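Local structure of uncharacterized protein (Helicobacter pylori, 4O5J) at residues Ser62-Leu67 against Tyr288-Asn293; Ser222-Thr227 against Pro312-Lys317; Lys153-Asp158 against Leu197-Gln202. The protein probably binds sialic acid-containing glycans as an outer-membrane adhesin, helping the bacterium attach to host cells. All coordinates share one frame; numbering follows the deposited sequence.

The three contacts sample a long, mostly helical adhesion domain. Contact 1 is buried where helix 57-76 meets helix 281-309, on the opposite side of the chain's centre from contacts 2 and 3. Its centre lies 43 Å from that of contact 2, although helix 281-309 is followed in the chain directly by helix 313-320 of contact 2. Contact 3, a surface pairing of helices 146-163 and 193-209, is formed by chain lying between the two partners of contact 1, with centres 35 Å apart. Contacts 2 and 3 follow one another in sequence, their centres 26 Å and nearest atoms about 16 Å apart.

Contact 1 of 3, residues Ser62-Leu67 against Tyr288-Asn293; sequences SSLNYL and YTFAQN
The carbonyl oxygen of Leu67, beside the Phe290 ring with Leu67 O 3.9 Å from Phe290 CZ, accepts hydrogen bonds from two side chains, Gln294 NE2 from helix 281-309 and Thr71 OG1 one turn further along its own helix. Around this polar point the contact is apolar. Leu67 CB presses on the ring at 3.4 Å from Phe290 CE2, a tight and oblique approach. Leu64 reaches the ring edge near its plane, where CD1 comes within 4.3 Å of Phe290 CD2. Phe290 gets there because CG is anti to its backbone N (chi1 -172°), which swings the ring across to the other helix. The Leu67 and Phe290 side chains lie alongside, pointing opposite ways, and Leu67 CD2 goes on to meet Ala291 CB at 4.0 Å. Leu67 CD1 nearly eclipses CA (chi2 13°), an unusual torsion that suggests strain if the chain is correctly placed. The two helix segments run at 47° to each other, their axes approaching to 10.9 Å. Helix 343-396 packs on Leu67 through Ala364, and helix 241-268 on Phe290 through Leu266 and Ser267, so the contact lies within a four-helix cluster.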
loop_
_atom_site.group_PDB
_atom_site.type_symbol
_atom_site.label_atom_id
_atom_site.label_comp_id
_atom_site.label_asym_id
_atom_site.label_seq_id
_atom_site.Cartn_x
_atom_site.Cartn_y
_atom_site.Cartn_z
ATOM N N SER A 62 6.738 -27.492 -3.141
ATOM C CA SER A 62 6.012 -26.970 -2.003
ATOM C C SER A 62 6.043 -25.444 -2.011
ATOM O O SER A 62 5.025 -24.791 -1.783
ATOM C CB SER A 62 6.682 -27.470 -0.753
ATOM O OG SER A 62 5.853 -27.221 0.304
ATOM N N SER A 63 7.227 -24.891 -2.285
ATOM C CA SER A 63 7.423 -23.443 -2.335
ATOM C C SER A 63 6.683 -22.841 -3.521
ATOM O O SER A 63 6.056 -21.771 -3.400
ATOM C CB SER A 63 8.905 -23.100 -2.457
ATOM O OG SER A 63 9.644 -23.712 -1.403
ATOM N N LEU A 64 6.749 -23.515 -4.664
ATOM C CA LEU A 64 6.044 -23.025 -5.864
ATOM C C LEU A 64 4.555 -23.012 -5.585
ATOM O O LEU A 64 3.866 -22.039 -5.891
ATOM C CB LEU A 64 6.339 -23.920 -7.067
ATOM C CG LEU A 64 5.640 -23.498 -8.361
ATOM C CD1 LEU A 64 6.020 -22.075 -8.769
ATOM C CD2 LEU A 64 5.953 -24.463 -9.489
ATOM N N ASN A 65 4.059 -24.077 -4.961
ATOM C CA ASN A 65 2.654 -24.121 -4.642
ATOM C C ASN A 65 2.192 -22.979 -3.716
ATOM O O ASN A 65 1.083 -22.467 -3.866
ATOM C CB ASN A 65 2.253 -25.465 -4.074
ATOM C CG ASN A 65 0.769 -25.510 -3.707
ATOM O OD1 ASN A 65 0.385 -25.299 -2.561
ATOM N ND2 ASN A 65 -0.076 -25.730 -4.696
ATOM N N TYR A 66 3.027 -22.587 -2.753
ATOM C CA TYR A 66 2.693 -21.442 -1.930
ATOM C C TYR A 66 2.641 -20.139 -2.781
ATOM O O TYR A 66 1.682 -19.357 -2.703
ATOM C CB TYR A 66 3.713 -21.288 -0.782
ATOM C CG TYR A 66 3.574 -19.909 -0.200
ATOM C CD1 TYR A 66 2.528 -19.607 0.709
ATOM C CD2 TYR A 66 4.411 -18.858 -0.623
ATOM C CE1 TYR A 66 2.366 -18.333 1.208
ATOM C CE2 TYR A 66 4.258 -17.575 -0.114
ATOM C CZ TYR A 66 3.236 -17.313 0.779
ATOM O OH TYR A 66 3.088 -16.027 1.263
ATOM N N LEU A 67 3.690 -19.896 -3.568
ATOM C CA LEU A 67 3.774 -18.732 -4.419
ATOM C C LEU A 67 2.514 -18.613 -5.281
ATOM O O LEU A 67 1.821 -17.559 -5.275
ATOM C CB LEU A 67 4.989 -18.875 -5.304
ATOM C CG LEU A 67 6.279 -18.098 -5.001
ATOM C CD1 LEU A 67 6.303 -17.489 -3.657
ATOM C CD2 LEU A 67 7.517 -18.928 -5.232
ATOM N N TYR A 288 12.451 -17.744 -9.717
ATOM C CA TYR A 288 13.163 -16.745 -8.937
ATOM C C TYR A 288 12.549 -15.347 -9.114
ATOM O O TYR A 288 12.238 -14.638 -8.149
ATOM C CB TYR A 288 14.624 -16.766 -9.300
ATOM C CG TYR A 288 15.500 -15.933 -8.400
ATOM C CD1 TYR A 288 15.137 -15.668 -7.087
ATOM C CD2 TYR A 288 16.726 -15.463 -8.844
ATOM C CE1 TYR A 288 15.943 -14.890 -6.256
ATOM C CE2 TYR A 288 17.535 -14.706 -8.035
ATOM C CZ TYR A 288 17.140 -14.421 -6.740
ATOM O OH TYR A 288 17.975 -13.695 -5.949
ATOM N N THR A 289 12.331 -14.968 -10.358
ATOM C CA THR A 289 11.666 -13.733 -10.677
ATOM C C THR A 289 10.294 -13.700 -10.059
ATOM O O THR A 289 9.892 -12.694 -9.490
ATOM C CB THR A 289 11.503 -13.619 -12.192
ATOM O OG1 THR A 289 12.793 -13.698 -12.766
ATOM C CG2 THR A 289 10.880 -12.298 -12.582
ATOM N N PHE A 290 9.574 -14.801 -10.177
ATOM C CA PHE A 290 8.245 -14.918 -9.592
ATOM C C PHE A 290 8.294 -14.579 -8.089
ATOM O O PHE A 290 7.550 -13.724 -7.584
ATOM C CB PHE A 290 7.757 -16.352 -9.791
ATOM C CG PHE A 290 6.324 -16.577 -9.409
ATOM C CD1 PHE A 290 5.389 -15.560 -9.523
ATOM C CD2 PHE A 290 5.902 -17.826 -8.941
ATOM C CE1 PHE A 290 4.053 -15.772 -9.170
ATOM C CE2 PHE A 290 4.564 -18.037 -8.596
ATOM C CZ PHE A 290 3.645 -17.032 -8.722
ATOM N N ALA A 291 9.211 -15.216 -7.386
ATOM C CA ALA A 291 9.354 -15.039 -5.917
ATOM C C ALA A 291 9.799 -13.615 -5.555
ATOM O O ALA A 291 9.183 -12.991 -4.682
ATOM C CB ALA A 291 10.306 -16.105 -5.352
ATOM N N GLN A 292 10.795 -13.062 -6.240
ATOM C CA GLN A 292 11.152 -11.655 -6.002
ATOM C C GLN A 292 9.978 -10.758 -6.175
ATOM O O GLN A 292 9.699 -9.900 -5.304
ATOM C CB GLN A 292 12.237 -11.212 -6.946
ATOM C CG GLN A 292 13.551 -11.870 -6.641
ATOM C CD GLN A 292 14.587 -11.581 -7.711
ATOM O OE1 GLN A 292 15.269 -10.568 -7.680
ATOM N NE2 GLN A 292 14.711 -12.474 -8.651
ATOM N N ASN A 293 9.240 -10.944 -7.274
ATOM C CA ASN A 293 8.096 -10.036 -7.568
ATOM C C ASN A 293 7.053 -10.111 -6.481
ATOM O O ASN A 293 6.504 -9.078 -6.077
ATOM C CB ASN A 293 7.410 -10.348 -8.925
ATOM C CG ASN A 293 8.266 -9.965 -10.098
ATOM O OD1 ASN A 293 9.149 -9.127 -9.995
ATOM N ND2 ASN A 293 8.007 -10.577 -11.215
#

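Contact 2 of 3, residues Ser222-Thr227 against Pro312-Lys317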
loop_
_atom_site.group_PDB
_atom_site.type_symbol
_atom_site.label_atom_id
_atom_site.label_comp_id
_atom_site.label_asym_id
_atom_site.label_seq_id
_atom_site.Cartn_x
_atom_site.Cartn_y
_atom_site.Cartn_z
ATOM N N SER A 222 -18.205 15.987 17.240
ATOM C CA SER A 222 -18.399 15.861 18.681
ATOM C C SER A 222 -17.462 14.851 19.288
ATOM O O SER A 222 -17.301 13.766 18.780
ATOM C CB SER A 222 -19.814 15.424 18.982
ATOM O OG SER A 222 -20.637 16.530 18.742
ATOM N N GLY A 223 -16.817 15.232 20.376
ATOM C CA GLY A 223 -15.928 14.335 21.098
ATOM C C GLY A 223 -14.554 14.346 20.454
ATOM O O GLY A 223 -13.674 13.635 20.861
ATOM N N VAL A 224 -14.369 15.133 19.418
ATOM C CA VAL A 224 -13.099 15.211 18.787
ATOM C C VAL A 224 -12.645 16.666 18.612
ATOM O O VAL A 224 -11.570 17.032 19.093
ATOM C CB VAL A 224 -13.149 14.525 17.415
ATOM C CG1 VAL A 224 -11.882 14.836 16.616
ATOM C CG2 VAL A 224 -13.386 13.014 17.591
ATOM N N SER A 225 -13.437 17.510 17.931
ATOM C CA SER A 225 -13.011 18.873 17.678
ATOM C C SER A 225 -13.236 19.739 18.900
ATOM O O SER A 225 -12.718 20.879 18.971
ATOM C CB SER A 225 -13.772 19.478 16.491
ATOM O OG SER A 225 -15.164 19.436 16.753
ATOM N N ASN A 226 -14.004 19.263 19.861
ATOM C CA ASN A 226 -14.261 20.051 21.078
ATOM C C ASN A 226 -13.449 19.450 22.210
ATOM O O ASN A 226 -13.825 19.534 23.300
ATOM C CB ASN A 226 -15.743 20.037 21.424
ATOM C CG ASN A 226 -16.268 18.619 21.584
ATOM O OD1 ASN A 226 -15.698 17.604 21.082
ATOM N ND2 ASN A 226 -17.363 18.522 22.291
ATOM N N THR A 227 -12.355 18.769 21.950
ATOM C CA THR A 227 -11.549 18.271 23.067
ATOM C C THR A 227 -10.130 18.674 22.806
ATOM O O THR A 227 -9.834 19.301 21.806
ATOM C CB THR A 227 -11.619 16.763 23.166
ATOM O OG1 THR A 227 -10.969 16.219 22.029
ATOM C CG2 THR A 227 -13.039 16.255 23.215
ATOM N N PRO A 312 -0.077 11.437 11.886
ATOM C CA PRO A 312 -0.181 11.783 13.319
ATOM C C PRO A 312 -1.573 11.342 13.811
ATOM O O PRO A 312 -2.600 11.465 13.107
ATOM C CB PRO A 312 -0.011 13.307 13.342
ATOM C CG PRO A 312 0.805 13.616 12.080
ATOM C CD PRO A 312 0.407 12.539 11.065
ATOM N N ALA A 313 -1.591 10.765 14.978
ATOM C CA ALA A 313 -2.727 10.168 15.662
ATOM C C ALA A 313 -3.974 11.032 15.612
ATOM O O ALA A 313 -5.064 10.516 15.432
ATOM C CB ALA A 313 -2.358 9.778 17.189
ATOM N N GLU A 314 -3.845 12.326 15.852
ATOM C CA GLU A 314 -5.000 13.175 15.901
ATOM C C GLU A 314 -5.588 13.354 14.488
ATOM O O GLU A 314 -6.807 13.440 14.335
ATOM C CB GLU A 314 -4.591 14.546 16.451
ATOM C CG GLU A 314 -5.786 15.466 16.610
ATOM C CD GLU A 314 -6.785 15.034 17.685
ATOM O OE1 GLU A 314 -6.342 14.372 18.659
ATOM O OE2 GLU A 314 -7.995 15.379 17.575
ATOM N N GLN A 315 -4.741 13.446 13.479
ATOM C CA GLN A 315 -5.232 13.548 12.090
ATOM C C GLN A 315 -5.929 12.250 11.696
ATOM O O GLN A 315 -6.972 12.282 11.048
ATOM C CB GLN A 315 -4.102 13.867 11.119
ATOM C CG GLN A 315 -3.556 15.264 11.345
ATOM C CD GLN A 315 -2.364 15.522 10.445
ATOM O OE1 GLN A 315 -2.138 14.812 9.478
ATOM N NE2 GLN A 315 -1.595 16.576 10.757
ATOM N N TYR A 316 -5.391 11.118 12.112
ATOM C CA TYR A 316 -5.992 9.840 11.796
ATOM C C TYR A 316 -7.362 9.768 12.472
ATOM O O TYR A 316 -8.337 9.271 11.866
ATOM C CB TYR A 316 -5.079 8.690 12.246
ATOM C CG TYR A 316 -5.586 7.330 11.866
ATOM C CD1 TYR A 316 -5.569 6.920 10.529
ATOM C CD2 TYR A 316 -6.133 6.437 12.797
ATOM C CE1 TYR A 316 -6.050 5.691 10.129
ATOM C CE2 TYR A 316 -6.632 5.169 12.381
ATOM C CZ TYR A 316 -6.577 4.815 11.052
ATOM O OH TYR A 316 -7.031 3.584 10.615
ATOM N N LYS A 317 -7.443 10.260 13.724
ATOM C CA LYS A 317 -8.720 10.221 14.446
ATOM C C LYS A 317 -9.789 11.000 13.661
ATOM O O LYS A 317 -10.928 10.570 13.574
ATOM C CB LYS A 317 -8.564 10.773 15.896
ATOM C CG LYS A 317 -9.824 10.831 16.711
ATOM C CD LYS A 317 -10.510 9.468 16.893
ATOM C CE LYS A 317 -9.693 8.445 17.703
ATOM N NZ LYS A 317 -10.205 7.010 17.706
HETATM O O HOH W 1 -9.379 15.533 19.962
#
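Gly223 leads into Val224, the residue that meets Glu314 and Lys317. Its left-handed backbone (phi 84°) turns the chain, and its amide N donates to Asn226 OD1 at 2.7 Å, a bent bond in which the donor is tilted 20° from the carbonyl plane. Val224 then points its side chain at the helix and parts its two methyls: CG1 lies 4.0 Å from Glu314 OE2, while CG2 lies 4.3 Å from Lys317 CG. Lys317 therefore contributes its aliphatic root, and its ammonium group turns off to a long, weak ion pair with Glu320. A type I turn runs from Val224 to Thr227, closed by a weak bond from Thr227 N to Val224 O. Within it Ser225 faces away from the helix, its OG bonded to Ile221 N, and Asn226 ties the turn back to Gly223. Thr227 completes the contact through a water, which is 2.7 Å from Thr227 OG1 and also hydrogen-bonded to Val224 O and to Glu314 OE2, 2.8 Å from each. That water bridges loop and helix. Glu314, with CG swung opposite its own backbone N (chi1 -176°) and a bend at chi2, reaches it. Pro312 is the N-cap residue of helix 313-320, and the loop joins strands 214-215 and 234-235. Beyond them, Gln315 OE1 bonds to Val242 N at the start of helix 241-268, and Tyr316 OH to Asn344 ND2 at the start of helix 343-396.

Contact 3 of 3, residues Lys153-Asp158 against Leu197-Gln202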
loop_
_atom_site.group_PDB
_atom_site.type_symbol
_atom_site.label_atom_id
_atom_site.label_comp_id
_atom_site.label_asym_id
_atom_site.label_seq_id
_atom_site.Cartn_x
_atom_site.Cartn_y
_atom_site.Cartn_z
ATOM N N LYS A 153 -15.579 17.959 -7.024
ATOM C CA LYS A 153 -16.847 17.290 -6.625
ATOM C C LYS A 153 -17.197 16.141 -7.610
ATOM O O LYS A 153 -17.581 15.038 -7.204
ATOM C CB LYS A 153 -17.972 18.316 -6.584
ATOM C CG LYS A 153 -19.288 17.743 -6.089
ATOM C CD LYS A 153 -19.190 17.202 -4.606
ATOM C CE LYS A 153 -20.577 17.000 -4.094
ATOM N NZ LYS A 153 -20.601 16.524 -2.644
ATOM N N LYS A 154 -17.043 16.389 -8.913
ATOM C CA LYS A 154 -17.342 15.371 -9.901
ATOM C C LYS A 154 -16.418 14.150 -9.716
ATOM O O LYS A 154 -16.897 12.987 -9.668
ATOM C CB LYS A 154 -17.219 15.982 -11.330
ATOM C CG LYS A 154 -17.172 14.998 -12.463
ATOM C CD LYS A 154 -18.392 14.181 -12.621
ATOM C CE LYS A 154 -18.388 13.427 -14.029
ATOM N NZ LYS A 154 -19.490 12.384 -13.900
ATOM N N LEU A 155 -15.113 14.390 -9.584
ATOM C CA LEU A 155 -14.167 13.284 -9.318
ATOM C C LEU A 155 -14.547 12.522 -8.044
ATOM O O LEU A 155 -14.520 11.264 -8.037
ATOM C CB LEU A 155 -12.745 13.785 -9.219
ATOM C CG LEU A 155 -12.112 14.226 -10.539
ATOM C CD1 LEU A 155 -10.818 14.988 -10.289
ATOM C CD2 LEU A 155 -11.897 13.016 -11.486
ATOM N N ALA A 156 -14.933 13.255 -6.990
ATOM C CA ALA A 156 -15.305 12.629 -5.711
ATOM C C ALA A 156 -16.532 11.742 -5.885
ATOM O O ALA A 156 -16.583 10.617 -5.346
ATOM C CB ALA A 156 -15.546 13.675 -4.614
ATOM N N GLU A 157 -17.529 12.236 -6.612
ATOM C CA GLU A 157 -18.727 11.427 -6.908
ATOM C C GLU A 157 -18.401 10.221 -7.736
ATOM O O GLU A 157 -18.904 9.132 -7.438
ATOM C CB GLU A 157 -19.795 12.269 -7.586
ATOM C CG GLU A 157 -20.411 13.271 -6.615
ATOM C CD GLU A 157 -21.154 14.407 -7.369
ATOM O OE1 GLU A 157 -21.008 14.508 -8.633
ATOM O OE2 GLU A 157 -21.892 15.210 -6.705
ATOM N N ASP A 158 -17.540 10.372 -8.751
ATOM C CA ASP A 158 -17.153 9.220 -9.583
ATOM C C ASP A 158 -16.433 8.162 -8.726
ATOM O O ASP A 158 -16.664 6.951 -8.856
ATOM C CB ASP A 158 -16.259 9.648 -10.755
ATOM C CG ASP A 158 -17.014 10.466 -11.789
ATOM O OD1 ASP A 158 -16.376 11.139 -12.643
ATOM O OD2 ASP A 158 -18.275 10.464 -11.736
ATOM N N LEU A 197 -8.309 3.810 -8.636
ATOM C CA LEU A 197 -7.016 4.434 -8.320
ATOM C C LEU A 197 -6.789 5.662 -9.191
ATOM O O LEU A 197 -6.290 6.696 -8.732
ATOM C CB LEU A 197 -5.861 3.466 -8.435
ATOM C CG LEU A 197 -5.941 2.376 -7.357
ATOM C CD1 LEU A 197 -4.882 1.339 -7.611
ATOM C CD2 LEU A 197 -5.779 2.996 -5.963
ATOM N N ASN A 198 -7.181 5.564 -10.479
ATOM C CA ASN A 198 -7.007 6.688 -11.378
ATOM C C ASN A 198 -7.879 7.913 -10.967
ATOM O O ASN A 198 -7.434 9.042 -11.020
ATOM C CB ASN A 198 -7.375 6.234 -12.812
ATOM C CG ASN A 198 -7.306 7.393 -13.777
ATOM O OD1 ASN A 198 -8.303 7.928 -14.157
ATOM N ND2 ASN A 198 -6.137 7.819 -14.100
ATOM N N LEU A 199 -9.122 7.665 -10.567
ATOM C CA LEU A 199 -9.974 8.745 -10.133
ATOM C C LEU A 199 -9.380 9.362 -8.840
ATOM O O LEU A 199 -9.322 10.591 -8.690
ATOM C CB LEU A 199 -11.397 8.241 -9.909
ATOM C CG LEU A 199 -12.172 7.891 -11.183
ATOM C CD1 LEU A 199 -13.435 7.098 -10.836
ATOM C CD2 LEU A 199 -12.512 9.136 -11.976
ATOM N N ALA A 200 -8.948 8.510 -7.917
ATOM C CA ALA A 200 -8.330 8.951 -6.651
ATOM C C ALA A 200 -7.106 9.824 -6.969
ATOM O O ALA A 200 -6.981 10.930 -6.426
ATOM C CB ALA A 200 -7.891 7.756 -5.799
ATOM N N GLN A 201 -6.243 9.343 -7.851
ATOM C CA GLN A 201 -5.034 10.064 -8.226
ATOM C C GLN A 201 -5.405 11.483 -8.761
ATOM O O GLN A 201 -4.810 12.499 -8.379
ATOM C CB GLN A 201 -4.248 9.250 -9.241
ATOM C CG GLN A 201 -3.017 9.926 -9.778
ATOM C CD GLN A 201 -1.906 9.816 -8.785
ATOM O OE1 GLN A 201 -1.414 8.708 -8.524
ATOM N NE2 GLN A 201 -1.498 10.955 -8.192
ATOM N N GLN A 202 -6.416 11.549 -9.634
ATOM C CA GLN A 202 -6.788 12.826 -10.191
ATOM C C GLN A 202 -7.321 13.787 -9.118
ATOM O O GLN A 202 -7.069 14.991 -9.167
ATOM C CB GLN A 202 -7.889 12.654 -11.271
ATOM C CG GLN A 202 -7.426 11.882 -12.512
ATOM C CD GLN A 202 -8.570 11.772 -13.523
ATOM O OE1 GLN A 202 -9.150 12.763 -13.980
ATOM N NE2 GLN A 202 -8.924 10.555 -13.818
#
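Leu155 and Leu199 meet at the centre of an antiparallel helix pair, segments 153-158 and 197-202 running at 155° with axes 9.2 Å apart. The leucines cross obliquely, Leu155 CD2 4.0 Å from Leu199 CD2. Both have CG anti to the carbonyl carbon, which directs their branches into the groove between the helices. The other Leu155 methyl, CD1, lies against Gln202 CB at 3.9 Å, the two side chains crossing at about a right angle, and Gln202 OE1 sits 3.7 Å from Leu155 CD2. On the partner leucine, CD1 rests 3.8 Å from Asp158 CB, so the acidic residue packs through its methylene. In the second shell, a weak bond from Gln202 NE2 to Asn198 OD1, one turn back, may help orient the Gln202 amide. Farther out, helix 82-101 lies behind both helices, with Trp98 touching Ala156 and Val94 touching Ala200. The helices are consecutive in the chain, joined by a long loop that holds the Cys174-Cys179 disulfide. Along the first helix Lys154 reaches one turn forward to pair with the carboxylate of Asp158, its NZ 3.1 Å from Asp158 OD2 in a salt bridge that uses the syn lone pair.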